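PDB 6NPS: AxyAgu115A, which acts as a family GH115 alpha-glucuronidase, probably removing glucuronic acid substituents from xylans such as arabinoglucuronoxylan. Local coordinates for residues A20-E25 / H41-V46; L113-S118 / Y125-L130; Y860-Y865 / A880-N885. The protein carries 3 engineered substitutions. All blocks are in the same frame, centred on the assembly; numbering follows the deposited sequence.

Contact 1. Residues A20-E25 / H41-V46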
ATOM      1  N   ALA A  20     -21.060   4.670 -72.508  1.00 48.12           N
ATOM      2  CA  ALA A  20     -20.632   4.079 -71.263  1.00 47.74           C
ATOM      3  C   ALA A  20     -19.166   4.393 -71.003  1.00 48.31           C
ATOM      4  O   ALA A  20     -18.350   4.475 -71.924  1.00 46.99           O
ATOM      5  CB  ALA A  20     -20.851   2.558 -71.292  1.00 47.82           C
ATOM      6  N   LEU A  21     -18.837   4.555 -69.725  1.00 42.55           N
ATOM      7  CA  LEU A  21     -17.484   4.925 -69.336  1.00 45.46           C
ATOM      8  C   LEU A  21     -16.520   3.740 -69.396  1.00 47.56           C
ATOM      9  O   LEU A  21     -15.410   3.862 -69.927  1.00 49.27           O
ATOM     10  CB  LEU A  21     -17.501   5.502 -67.924  1.00 39.79           C
ATOM     11  CG  LEU A  21     -16.114   5.825 -67.389  1.00 44.52           C
ATOM     12  CD1 LEU A  21     -15.484   6.953 -68.271  1.00 45.40           C
ATOM     13  CD2 LEU A  21     -16.230   6.229 -65.926  1.00 45.71           C
ATOM     14  N   PHE A  22     -16.913   2.601 -68.824  1.00 42.53           N
ATOM     15  CA  PHE A  22     -16.045   1.434 -68.689  1.00 42.84           C
ATOM     16  C   PHE A  22     -16.376   0.424 -69.772  1.00 45.79           C
ATOM     17  O   PHE A  22     -17.542   0.233 -70.129  1.00 46.63           O
ATOM     18  CB  PHE A  22     -16.199   0.746 -67.331  1.00 42.51           C
ATOM     19  CG  PHE A  22     -15.493   1.452 -66.211  1.00 44.96           C
ATOM     20  CD1 PHE A  22     -16.036   2.583 -65.652  1.00 40.80           C
ATOM     21  CD2 PHE A  22     -14.278   0.980 -65.720  1.00 49.00           C
ATOM     22  CE1 PHE A  22     -15.410   3.234 -64.608  1.00 37.65           C
ATOM     23  CE2 PHE A  22     -13.633   1.640 -64.667  1.00 45.12           C
ATOM     24  CZ  PHE A  22     -14.196   2.784 -64.135  1.00 40.25           C
ATOM     25  N   TYR A  23     -15.341  -0.231 -70.275  1.00 43.65           N
ATOM     26  CA  TYR A  23     -15.484  -1.280 -71.268  1.00 42.43           C
ATOM     27  C   TYR A  23     -15.323  -2.620 -70.568  1.00 46.84           C
ATOM     28  O   TYR A  23     -14.470  -2.762 -69.688  1.00 46.88           O
ATOM     29  CB  TYR A  23     -14.440  -1.112 -72.359  1.00 43.17           C
ATOM     30  CG  TYR A  23     -14.491  -2.207 -73.415  1.00 44.74           C
ATOM     31  CD1 TYR A  23     -15.642  -2.432 -74.153  1.00 47.97           C
ATOM     32  CD2 TYR A  23     -13.390  -3.020 -73.644  1.00 48.36           C
ATOM     33  CE1 TYR A  23     -15.703  -3.443 -75.120  1.00 51.89           C
ATOM     34  CE2 TYR A  23     -13.433  -4.037 -74.635  1.00 54.39           C
ATOM     35  CZ  TYR A  23     -14.592  -4.239 -75.352  1.00 56.85           C
ATOM     36  OH  TYR A  23     -14.619  -5.234 -76.302  1.00 64.07           O
ATOM     37  N   GLN A  24     -16.152  -3.597 -70.930  1.00 47.34           N
ATOM     38  CA  GLN A  24     -16.153  -4.879 -70.237  1.00 52.72           C
ATOM     39  C   GLN A  24     -15.883  -6.003 -71.234  1.00 53.03           C
ATOM     40  O   GLN A  24     -16.498  -6.046 -72.311  1.00 53.80           O
ATOM     41  CB  GLN A  24     -17.500  -5.098 -69.542  1.00 62.99           C
ATOM     42  CG  GLN A  24     -17.447  -5.950 -68.293  1.00 75.78           C
ATOM     43  CD  GLN A  24     -18.738  -5.854 -67.481  1.00 85.23           C
ATOM     44  OE1 GLN A  24     -19.745  -6.476 -67.833  1.00 90.77           O
ATOM     45  NE2 GLN A  24     -18.716  -5.062 -66.406  1.00 81.60           N
ATOM     46  N   GLU A  25     -14.966  -6.906 -70.894  1.00 48.98           N
ATOM     47  CA  GLU A  25     -14.649  -8.019 -71.781  1.00 58.83           C
ATOM     48  C   GLU A  25     -15.097  -9.332 -71.156  1.00 57.87           C
ATOM     49  O   GLU A  25     -14.898  -9.566 -69.958  1.00 56.43           O
ATOM     50  CB  GLU A  25     -13.149  -8.087 -72.103  1.00 63.68           C
ATOM     51  CG  GLU A  25     -12.650  -6.987 -73.027  1.00 68.80           C
ATOM     52  CD  GLU A  25     -11.155  -7.115 -73.351  1.00 67.00           C
ATOM     53  OE1 GLU A  25     -10.805  -7.284 -74.548  1.00 60.66           O
ATOM     54  OE2 GLU A  25     -10.334  -7.034 -72.403  1.00 60.24           O
ATOM     55  N   HIS A  41     -18.236   2.319 -58.372  1.00 40.32           N
ATOM     56  CA  HIS A  41     -18.916   2.926 -57.240  1.00 42.06           C
ATOM     57  C   HIS A  41     -18.106   4.100 -56.685  1.00 37.66           C
ATOM     58  O   HIS A  41     -18.683   5.118 -56.307  1.00 38.23           O
ATOM     59  CB  HIS A  41     -19.211   1.887 -56.158  1.00 43.39           C
ATOM     60  CG  HIS A  41     -19.997   2.453 -55.029  1.00 53.20           C
ATOM     61  ND1 HIS A  41     -19.417   2.815 -53.830  1.00 58.43           N
ATOM     62  CD2 HIS A  41     -21.297   2.827 -54.950  1.00 58.74           C
ATOM     63  CE1 HIS A  41     -20.339   3.345 -53.042  1.00 59.57           C
ATOM     64  NE2 HIS A  41     -21.489   3.361 -53.697  1.00 59.48           N
ATOM     65  N   ASP A  42     -16.769   3.995 -56.671  1.00 37.89           N
ATOM     66  CA  ASP A  42     -15.928   5.129 -56.284  1.00 45.05           C
ATOM     67  C   ASP A  42     -16.146   6.330 -57.216  1.00 42.57           C
ATOM     68  O   ASP A  42     -16.214   7.478 -56.756  1.00 42.41           O
ATOM     69  CB  ASP A  42     -14.453   4.711 -56.266  1.00 50.77           C
ATOM     70  CG  ASP A  42     -14.144   3.564 -55.259  1.00 60.81           C
ATOM     71  OD1 ASP A  42     -15.021   3.175 -54.446  1.00 66.28           O
ATOM     72  OD2 ASP A  42     -13.009   3.036 -55.302  1.00 63.58           O
ATOM     73  N   VAL A  43     -16.282   6.087 -58.523  1.00 39.03           N
ATOM     74  CA  VAL A  43     -16.578   7.183 -59.444  1.00 39.71           C
ATOM     75  C   VAL A  43     -17.890   7.863 -59.056  1.00 41.80           C
ATOM     76  O   VAL A  43     -17.991   9.100 -59.041  1.00 41.35           O
ATOM     77  CB  VAL A  43     -16.603   6.660 -60.893  1.00 39.05           C
ATOM     78  CG1 VAL A  43     -17.118   7.742 -61.879  1.00 43.60           C
ATOM     79  CG2 VAL A  43     -15.190   6.141 -61.297  1.00 38.22           C
ATOM     80  N   GLU A  44     -18.915   7.071 -58.741  1.00 36.67           N
ATOM     81  CA  GLU A  44     -20.197   7.638 -58.322  1.00 41.56           C
ATOM     82  C   GLU A  44     -20.065   8.470 -57.045  1.00 40.49           C
ATOM     83  O   GLU A  44     -20.754   9.484 -56.880  1.00 41.93           O
ATOM     84  CB  GLU A  44     -21.222   6.524 -58.114  1.00 45.81           C
ATOM     85  CG  GLU A  44     -22.587   7.002 -57.647  1.00 58.39           C
ATOM     86  CD  GLU A  44     -23.521   5.841 -57.306  1.00 77.17           C
ATOM     87  OE1 GLU A  44     -24.626   6.107 -56.775  1.00 85.21           O
ATOM     88  OE2 GLU A  44     -23.156   4.666 -57.574  1.00 79.75           O
ATOM     89  N   LEU A  45     -19.192   8.068 -56.123  1.00 38.03           N
ATOM     90  CA  LEU A  45     -19.082   8.844 -54.889  1.00 36.54           C
ATOM     91  C   LEU A  45     -18.418  10.184 -55.136  1.00 38.73           C
ATOM     92  O   LEU A  45     -18.724  11.164 -54.440  1.00 41.81           O
ATOM     93  CB  LEU A  45     -18.283   8.079 -53.843  1.00 38.01           C
ATOM     94  CG  LEU A  45     -18.913   6.794 -53.312  1.00 41.66           C
ATOM     95  CD1 LEU A  45     -17.908   6.130 -52.380  1.00 41.10           C
ATOM     96  CD2 LEU A  45     -20.215   7.103 -52.577  1.00 48.52           C
ATOM     97  N   VAL A  46     -17.480  10.231 -56.077  1.00 36.41           N
ATOM     98  CA  VAL A  46     -16.750  11.464 -56.376  1.00 40.56           C
ATOM     99  C   VAL A  46     -17.615  12.417 -57.191  1.00 37.89           C
ATOM    100  O   VAL A  46     -17.683  13.626 -56.900  1.00 37.46           O
ATOM    101  CB  VAL A  46     -15.442  11.119 -57.118  1.00 42.94           C
ATOM    102  CG1 VAL A  46     -14.763  12.389 -57.634  1.00 42.42           C
ATOM    103  CG2 VAL A  46     -14.504  10.328 -56.215  1.00 40.01           C
TER
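L21 carries CG anti to its backbone N (chi1 176°), which brings CD2 up to V43, while F22 has CG anti to its carbonyl carbon and beside the backbone N (chi1 -78°). Consecutive residues of an extended chain would normally face opposite ways; here the chain turns a corner, with psi of L21 at -48°, and both CB atoms point at helix 30-47.

The helix answers with a single residue. V43 splits its two methyls between the two partners: CG1, anti to the backbone N, meets L21, and CG2 meets F22. L21 CD2 lies 4.4 Å from V43 CG1. The aromatic contact has the same length, F22 CE1 to V43 CG2 at 4.4 Å, and the methyl sits at the rim of the ring, near its plane, so it does not stack on a face. The two partners of V43 also pack on each other, L21 CD2 lying 3.4 Å from F22 CE1, and so offer it one joint apolar surface. With L21 CA and V43 CA 10.2 Å apart, side chains alone bridge the segments.

The topology is a beta-alpha-beta unit made of strand 20-23, helix 30-47 and strand 53-54, the two strands being parallel neighbours. V65 of strand 64-69 touches both L21 and F22, whereas D42, next to V43 on the helix, forms a salt bridge with R207.

All three touching residues are buried, yet they cover only 77 Å² in total and share no hydrogen bond. Chemically this is dispersion and exclusion of water at modest range, which implies a contact with little directional demand, one where position depends on the shape of the surrounding apolar packing.

Contact 2. Residues L113-S118 / Y125-L130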
ATOM      1  N   LEU A 113      -8.110   5.979 -70.836  1.00 41.93           N
ATOM      2  CA  LEU A 113      -7.165   5.580 -69.818  1.00 40.68           C
ATOM      3  C   LEU A 113      -7.026   4.059 -69.901  1.00 45.10           C
ATOM      4  O   LEU A 113      -8.019   3.336 -69.741  1.00 44.51           O
ATOM      5  CB  LEU A 113      -7.663   6.039 -68.452  1.00 36.34           C
ATOM      6  CG  LEU A 113      -6.922   5.489 -67.238  1.00 40.69           C
ATOM      7  CD1 LEU A 113      -5.446   5.841 -67.358  1.00 42.20           C
ATOM      8  CD2 LEU A 113      -7.526   6.067 -65.956  1.00 42.83           C
ATOM      9  N   VAL A 114      -5.821   3.561 -70.172  1.00 44.32           N
ATOM     10  CA  VAL A 114      -5.606   2.114 -70.251  1.00 42.52           C
ATOM     11  C   VAL A 114      -5.005   1.636 -68.934  1.00 42.89           C
ATOM     12  O   VAL A 114      -4.042   2.226 -68.424  1.00 43.92           O
ATOM     13  CB  VAL A 114      -4.714   1.733 -71.447  1.00 42.27           C
ATOM     14  CG1 VAL A 114      -4.456   0.228 -71.452  1.00 41.64           C
ATOM     15  CG2 VAL A 114      -5.403   2.131 -72.740  1.00 45.92           C
ATOM     16  N   ILE A 115      -5.595   0.593 -68.355  1.00 41.41           N
ATOM     17  CA  ILE A 115      -5.114   0.019 -67.097  1.00 35.55           C
ATOM     18  C   ILE A 115      -4.847  -1.458 -67.389  1.00 38.82           C
ATOM     19  O   ILE A 115      -5.785  -2.246 -67.520  1.00 41.11           O
ATOM     20  CB  ILE A 115      -6.110   0.219 -65.954  1.00 36.33           C
ATOM     21  CG1 ILE A 115      -6.500   1.699 -65.869  1.00 35.66           C
ATOM     22  CG2 ILE A 115      -5.542  -0.326 -64.601  1.00 35.47           C
ATOM     23  CD1 ILE A 115      -7.385   2.068 -64.679  1.00 35.14           C
ATOM     24  N   ALA A 116      -3.576  -1.816 -67.565  1.00 35.44           N
ATOM     25  CA  ALA A 116      -3.163  -3.173 -67.921  1.00 38.80           C
ATOM     26  C   ALA A 116      -2.370  -3.796 -66.767  1.00 40.98           C
ATOM     27  O   ALA A 116      -1.276  -3.327 -66.448  1.00 42.38           O
ATOM     28  CB  ALA A 116      -2.331  -3.162 -69.202  1.00 38.15           C
ATOM     29  N   GLY A 117      -2.891  -4.878 -66.184  1.00 38.34           N
ATOM     30  CA  GLY A 117      -2.161  -5.629 -65.177  1.00 35.54           C
ATOM     31  C   GLY A 117      -1.319  -6.765 -65.746  1.00 40.54           C
ATOM     32  O   GLY A 117      -1.699  -7.427 -66.719  1.00 40.46           O
ATOM     33  N   SER A 118      -0.173  -7.009 -65.110  1.00 38.86           N
ATOM     34  CA  SER A 118       0.658  -8.140 -65.526  1.00 37.72           C
ATOM     35  C   SER A 118       0.017  -9.467 -65.163  1.00 42.58           C
ATOM     36  O   SER A 118       0.341 -10.496 -65.769  1.00 46.44           O
ATOM     37  CB  SER A 118       2.032  -8.067 -64.872  1.00 38.57           C
ATOM     38  OG  SER A 118       1.898  -8.239 -63.449  1.00 39.55           O
ATOM     39  N   TYR A 125      -4.596  -3.744 -58.530  1.00 31.01           N
ATOM     40  CA  TYR A 125      -3.883  -2.577 -58.002  1.00 33.98           C
ATOM     41  C   TYR A 125      -3.977  -1.381 -58.948  1.00 30.70           C
ATOM     42  O   TYR A 125      -4.031  -0.235 -58.495  1.00 32.44           O
ATOM     43  CB  TYR A 125      -2.410  -2.927 -57.747  1.00 31.87           C
ATOM     44  CG  TYR A 125      -2.236  -4.026 -56.712  1.00 34.08           C
ATOM     45  CD1 TYR A 125      -3.198  -4.243 -55.718  1.00 32.26           C
ATOM     46  CD2 TYR A 125      -1.100  -4.812 -56.708  1.00 38.40           C
ATOM     47  CE1 TYR A 125      -3.034  -5.272 -54.760  1.00 36.05           C
ATOM     48  CE2 TYR A 125      -0.927  -5.840 -55.757  1.00 36.14           C
ATOM     49  CZ  TYR A 125      -1.888  -6.068 -54.803  1.00 38.65           C
ATOM     50  OH  TYR A 125      -1.668  -7.092 -53.902  1.00 39.00           O
ATOM     51  N   GLY A 126      -4.014  -1.634 -60.255  1.00 35.23           N
ATOM     52  CA  GLY A 126      -4.106  -0.536 -61.210  1.00 36.63           C
ATOM     53  C   GLY A 126      -5.486   0.102 -61.221  1.00 35.46           C
ATOM     54  O   GLY A 126      -5.617   1.330 -61.329  1.00 34.63           O
ATOM     55  N   LEU A 127      -6.533  -0.725 -61.115  1.00 34.79           N
ATOM     56  CA  LEU A 127      -7.889  -0.213 -60.921  1.00 37.37           C
ATOM     57  C   LEU A 127      -7.979   0.664 -59.676  1.00 37.63           C
ATOM     58  O   LEU A 127      -8.473   1.797 -59.733  1.00 38.05           O
ATOM     59  CB  LEU A 127      -8.867  -1.375 -60.844  1.00 29.90           C
ATOM     60  CG  LEU A 127      -9.133  -1.950 -62.237  1.00 35.31           C
ATOM     61  CD1 LEU A 127      -9.833  -3.295 -62.126  1.00 33.46           C
ATOM     62  CD2 LEU A 127      -9.952  -0.997 -63.141  1.00 35.78           C
ATOM     63  N   PHE A 128      -7.461   0.187 -58.547  1.00 33.71           N
ATOM     64  CA  PHE A 128      -7.517   1.020 -57.358  1.00 33.54           C
ATOM     65  C   PHE A 128      -6.588   2.231 -57.466  1.00 35.49           C
ATOM     66  O   PHE A 128      -6.790   3.220 -56.755  1.00 37.01           O
ATOM     67  CB  PHE A 128      -7.177   0.173 -56.137  1.00 33.87           C
ATOM     68  CG  PHE A 128      -8.307  -0.737 -55.687  1.00 34.18           C
ATOM     69  CD1 PHE A 128      -9.639  -0.309 -55.745  1.00 33.18           C
ATOM     70  CD2 PHE A 128      -8.039  -2.015 -55.194  1.00 31.63           C
ATOM     71  CE1 PHE A 128     -10.688  -1.133 -55.280  1.00 31.99           C
ATOM     72  CE2 PHE A 128      -9.075  -2.840 -54.735  1.00 32.85           C
ATOM     73  CZ  PHE A 128     -10.400  -2.390 -54.770  1.00 31.44           C
ATOM     74  N   HIS A 129      -5.578   2.187 -58.338  1.00 36.16           N
ATOM     75  CA  HIS A 129      -4.798   3.399 -58.602  1.00 34.32           C
ATOM     76  C   HIS A 129      -5.683   4.483 -59.209  1.00 35.89           C
ATOM     77  O   HIS A 129      -5.557   5.666 -58.862  1.00 40.25           O
ATOM     78  CB  HIS A 129      -3.619   3.072 -59.523  1.00 36.69           C
ATOM     79  CG  HIS A 129      -2.578   4.140 -59.585  1.00 41.95           C
ATOM     80  ND1 HIS A 129      -1.657   4.350 -58.578  1.00 42.36           N
ATOM     81  CD2 HIS A 129      -2.292   5.046 -60.555  1.00 44.38           C
ATOM     82  CE1 HIS A 129      -0.850   5.339 -58.926  1.00 46.99           C
ATOM     83  NE2 HIS A 129      -1.222   5.786 -60.115  1.00 43.24           N
ATOM     84  N   LEU A 130      -6.606   4.105 -60.102  1.00 34.87           N
ATOM     85  CA  LEU A 130      -7.564   5.098 -60.589  1.00 36.10           C
ATOM     86  C   LEU A 130      -8.352   5.683 -59.424  1.00 37.74           C
ATOM     87  O   LEU A 130      -8.497   6.910 -59.297  1.00 35.65           O
ATOM     88  CB  LEU A 130      -8.510   4.468 -61.618  1.00 31.59           C
ATOM     89  CG  LEU A 130      -9.718   5.347 -62.001  1.00 36.59           C
ATOM     90  CD1 LEU A 130      -9.288   6.788 -62.447  1.00 38.83           C
ATOM     91  CD2 LEU A 130     -10.575   4.666 -63.112  1.00 36.17           C
TER
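This is a buried strand-to-helix packing in which L113 and I115 of strand 109-117 lie against G126, L127 and L130 of helix 120-133, the next element in the chain. The strand is an inner member of a mixed four-stranded sheet, between 64-69 and 97-106. The axes of strand 113-117 and helix 125-130 approach to 8.1 Å and run nearly antiparallel, at 150°.

I115 does most of the touching, with two branches. Its CG2, anti to the backbone N, presses on the helix backbone, 3.4 Å from G126 C and 3.6 Å from L127 N. The absence of a side chain at G126 permits this: a beta-carbon there would fall 2.8 Å from I115 CG2. The other branch is fully extended (chi2 -174°), carrying I115 CD1 to 4.0 Å from L130 CB, the two side chains meeting at about a right angle. The same methyl lies 4.3 Å from L127 CD2. Two residues earlier on the same face of the strand, L113 CD2 meets L130 CD1 at 4.0 Å.

Replacing I115 by an alanine would probably open a gap over the G126 peptide, leave L127 without its partner on the strand, and L130 with L113 alone.

L127 reaches V32 and I35 of helix 30-47, and the opposite face of the strand, through V114 and A116, is covered by helix 74-81. No hydrogen bond crosses, so the 188 Å² buried here is held by shape and hydrophobicity: a branched residue fitted against the backbone laid open at G126, with L113, L127 and L130 packed beside it.

Contact 3. Residues Y860-Y865 / A880-N885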
ATOM      1  N   TYR A 860      31.840   6.158 -10.753  1.00 43.25           N
ATOM      2  CA  TYR A 860      30.497   6.580 -11.101  1.00 43.00           C
ATOM      3  C   TYR A 860      29.736   5.399 -11.664  1.00 41.22           C
ATOM      4  O   TYR A 860      30.322   4.473 -12.247  1.00 42.76           O
ATOM      5  CB  TYR A 860      30.526   7.753 -12.117  1.00 43.14           C
ATOM      6  CG  TYR A 860      30.888   9.052 -11.416  1.00 46.90           C
ATOM      7  CD1 TYR A 860      32.197   9.301 -11.027  1.00 50.92           C
ATOM      8  CD2 TYR A 860      29.909  10.005 -11.093  1.00 47.98           C
ATOM      9  CE1 TYR A 860      32.540  10.484 -10.355  1.00 52.11           C
ATOM     10  CE2 TYR A 860      30.245  11.189 -10.422  1.00 47.06           C
ATOM     11  CZ  TYR A 860      31.562  11.417 -10.059  1.00 51.22           C
ATOM     12  OH  TYR A 860      31.920  12.569  -9.386  1.00 50.86           O
ATOM     13  N   GLU A 861      28.421   5.441 -11.486  1.00 39.89           N
ATOM     14  CA  GLU A 861      27.529   4.536 -12.192  1.00 43.46           C
ATOM     15  C   GLU A 861      27.120   5.184 -13.506  1.00 43.10           C
ATOM     16  O   GLU A 861      26.739   6.355 -13.538  1.00 40.95           O
ATOM     17  CB  GLU A 861      26.291   4.194 -11.363  1.00 46.25           C
ATOM     18  CG  GLU A 861      26.599   3.349 -10.138  1.00 60.24           C
ATOM     19  CD  GLU A 861      26.628   1.846 -10.416  1.00 76.33           C
ATOM     20  OE1 GLU A 861      26.836   1.440 -11.582  1.00 80.15           O
ATOM     21  OE2 GLU A 861      26.449   1.061  -9.456  1.00 80.73           O
ATOM     22  N   LEU A 862      27.222   4.416 -14.584  1.00 38.98           N
ATOM     23  CA  LEU A 862      26.813   4.828 -15.916  1.00 42.02           C
ATOM     24  C   LEU A 862      25.652   3.925 -16.306  1.00 41.77           C
ATOM     25  O   LEU A 862      25.820   2.715 -16.445  1.00 39.52           O
ATOM     26  CB  LEU A 862      27.985   4.719 -16.895  1.00 43.43           C
ATOM     27  CG  LEU A 862      27.726   4.919 -18.381  1.00 46.01           C
ATOM     28  CD1 LEU A 862      27.491   6.375 -18.675  1.00 43.01           C
ATOM     29  CD2 LEU A 862      28.935   4.415 -19.186  1.00 47.87           C
ATOM     30  N   GLU A 863      24.476   4.513 -16.444  1.00 41.44           N
ATOM     31  CA  GLU A 863      23.259   3.777 -16.700  1.00 41.13           C
ATOM     32  C   GLU A 863      22.725   4.153 -18.076  1.00 39.20           C
ATOM     33  O   GLU A 863      22.591   5.338 -18.395  1.00 37.80           O
ATOM     34  CB  GLU A 863      22.229   4.080 -15.618  1.00 44.68           C
ATOM     35  CG  GLU A 863      20.868   3.427 -15.849  1.00 51.74           C
ATOM     36  CD  GLU A 863      19.907   3.653 -14.688  1.00 63.74           C
ATOM     37  OE1 GLU A 863      19.946   4.747 -14.071  1.00 67.71           O
ATOM     38  OE2 GLU A 863      19.127   2.724 -14.378  1.00 70.30           O
ATOM     39  N   PHE A 864      22.448   3.150 -18.888  1.00 36.36           N
ATOM     40  CA  PHE A 864      21.846   3.354 -20.193  1.00 32.75           C
ATOM     41  C   PHE A 864      20.363   3.048 -20.105  1.00 36.44           C
ATOM     42  O   PHE A 864      19.957   2.055 -19.490  1.00 36.41           O
ATOM     43  CB  PHE A 864      22.467   2.436 -21.245  1.00 34.93           C
ATOM     44  CG  PHE A 864      23.867   2.749 -21.586  1.00 38.96           C
ATOM     45  CD1 PHE A 864      24.434   3.972 -21.262  1.00 41.35           C
ATOM     46  CD2 PHE A 864      24.634   1.815 -22.283  1.00 45.72           C
ATOM     47  CE1 PHE A 864      25.752   4.246 -21.591  1.00 42.19           C
ATOM     48  CE2 PHE A 864      25.951   2.090 -22.631  1.00 41.40           C
ATOM     49  CZ  PHE A 864      26.511   3.301 -22.276  1.00 42.03           C
ATOM     50  N   TYR A 865      19.570   3.854 -20.776  1.00 32.04           N
ATOM     51  CA  TYR A 865      18.176   3.534 -21.049  1.00 30.08           C
ATOM     52  C   TYR A 865      18.101   3.117 -22.518  1.00 33.16           C
ATOM     53  O   TYR A 865      18.429   3.910 -23.402  1.00 34.16           O
ATOM     54  CB  TYR A 865      17.279   4.744 -20.787  1.00 31.43           C
ATOM     55  CG  TYR A 865      17.064   5.052 -19.308  1.00 36.45           C
ATOM     56  CD1 TYR A 865      18.125   5.436 -18.489  1.00 42.85           C
ATOM     57  CD2 TYR A 865      15.789   4.976 -18.744  1.00 39.20           C
ATOM     58  CE1 TYR A 865      17.922   5.748 -17.125  1.00 38.42           C
ATOM     59  CE2 TYR A 865      15.576   5.269 -17.409  1.00 42.38           C
ATOM     60  CZ  TYR A 865      16.643   5.665 -16.605  1.00 44.12           C
ATOM     61  OH  TYR A 865      16.431   5.940 -15.273  1.00 48.90           O
ATOM     62  N   ALA A 880      27.903  -3.406 -26.477  1.00 39.04           N
ATOM     63  CA  ALA A 880      28.243  -2.050 -26.885  1.00 40.36           C
ATOM     64  C   ALA A 880      29.634  -1.742 -26.348  1.00 42.32           C
ATOM     65  O   ALA A 880      30.123  -2.407 -25.430  1.00 43.49           O
ATOM     66  CB  ALA A 880      27.194  -1.045 -26.389  1.00 39.30           C
ATOM     67  N   GLY A 881      30.292  -0.741 -26.928  1.00 38.82           N
ATOM     68  CA  GLY A 881      31.609  -0.330 -26.492  1.00 38.40           C
ATOM     69  C   GLY A 881      31.492   0.970 -25.712  1.00 42.72           C
ATOM     70  O   GLY A 881      30.770   1.886 -26.126  1.00 41.10           O
ATOM     71  N   ILE A 882      32.195   1.039 -24.581  1.00 43.93           N
ATOM     72  CA  ILE A 882      32.304   2.303 -23.852  1.00 47.84           C
ATOM     73  C   ILE A 882      33.769   2.629 -23.619  1.00 47.92           C
ATOM     74  O   ILE A 882      34.577   1.751 -23.294  1.00 52.07           O
ATOM     75  CB  ILE A 882      31.538   2.322 -22.512  1.00 51.15           C
ATOM     76  CG1 ILE A 882      32.214   1.435 -21.478  1.00 62.11           C
ATOM     77  CG2 ILE A 882      30.067   1.929 -22.698  1.00 50.30           C
ATOM     78  CD1 ILE A 882      31.911   1.831 -20.044  1.00 67.34           C
ATOM     79  N   GLN A 883      34.110   3.903 -23.785  1.00 45.37           N
ATOM     80  CA  GLN A 883      35.444   4.373 -23.475  1.00 45.79           C
ATOM     81  C   GLN A 883      35.347   5.688 -22.726  1.00 47.46           C
ATOM     82  O   GLN A 883      34.687   6.626 -23.189  1.00 46.97           O
ATOM     83  CB  GLN A 883      36.270   4.552 -24.732  1.00 42.93           C
ATOM     84  CG  GLN A 883      37.651   5.045 -24.443  1.00 47.63           C
ATOM     85  CD  GLN A 883      38.437   5.219 -25.703  1.00 54.75           C
ATOM     86  OE1 GLN A 883      37.868   5.259 -26.792  1.00 56.18           O
ATOM     87  NE2 GLN A 883      39.750   5.318 -25.575  1.00 56.73           N
ATOM     88  N   VAL A 884      36.002   5.744 -21.574  1.00 48.75           N
ATOM     89  CA  VAL A 884      36.022   6.926 -20.719  1.00 48.79           C
ATOM     90  C   VAL A 884      37.403   7.541 -20.824  1.00 50.76           C
ATOM     91  O   VAL A 884      38.403   6.892 -20.499  1.00 51.39           O
ATOM     92  CB  VAL A 884      35.671   6.577 -19.268  1.00 50.07           C
ATOM     93  CG1 VAL A 884      35.858   7.790 -18.342  1.00 51.38           C
ATOM     94  CG2 VAL A 884      34.259   6.052 -19.211  1.00 51.96           C
ATOM     95  N   ASN A 885      37.459   8.786 -21.292  1.00 52.47           N
ATOM     96  CA  ASN A 885      38.716   9.538 -21.431  1.00 58.91           C
ATOM     97  C   ASN A 885      39.663   8.708 -22.298  1.00 61.74           C
ATOM     98  O   ASN A 885      39.277   8.301 -23.409  1.00 61.36           O
ATOM     99  CB  ASN A 885      39.235   9.900 -20.040  1.00 59.14           C
ATOM    100  CG  ASN A 885      38.272  10.799 -19.262  1.00 54.96           C
ATOM    101  OD1 ASN A 885      37.698  11.745 -19.810  1.00 51.54           O
ATOM    102  ND2 ASN A 885      38.104  10.505 -17.974  1.00 50.36           N
TER
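Aliphatic packing comes first: L862 and I882 reach toward each other tip to tip, with L862 CD2 4.0 Å from I882 CD1. Both residues direct their CB atoms at the opposing strand. L862 has CG anti to the backbone N, while I882 holds CG1 between its backbone N and carbonyl carbon (chi1 71°), the crowded position, and this is the branch that ends in the methyl touching L862.

The second kind is aliphatic on aromatic. I882 CG2, the other branch, meets the ring of F864 at its edge, close to the ring plane, 3.8 Å from F864 CZ and 4.1 Å from F864 CE2. One isoleucine thus serves two residues of strand 858-866 that lie two apart on the same side, each with a separate methyl. The F864 and I882 side chains approach at a slant.

Hydrogen bonding between the segments is absent. The closest pair of CA atoms, those of L862 and I882, is 10.0 Å apart, a spacing for facing layers and too wide for paired strands. The contact buries 129 Å², and its three touching residues are all shielded from solvent.

Both strands belong to the C-terminal domain, whose sequence family falls in the galactose-binding-like clan; face-to-face layers are consistent with the beta sandwich of that clan. Strand 858-866 pairs with 915-923 and 940-948, and strand 879-884 with 890-893 and 926-934. Around the contact, L862 also packs on I944, I946 and L930, and F864 on I932, so strands 940-948 and 926-934 extend the same apolar interior.

Overall arrangement
Contacts 1 and 2 are neighbours in the N-terminal part of the chain, with centres 13 Å apart, and they meet directly where F22 CZ lies 4.2 Å from L130 CD2. Strand 64-69 borders both contacts, and helix 30-47, itself part of contact 1, borders contact 2. Contact 3 comes last along the chain, on the other side of its centre, 64 Å from contact 1 and 55 Å from contact 2 between centres. Contacts 1 and 2 thus lie in one continuous N-terminal apolar region, while contact 3 belongs to the predominantly beta C-terminal domain.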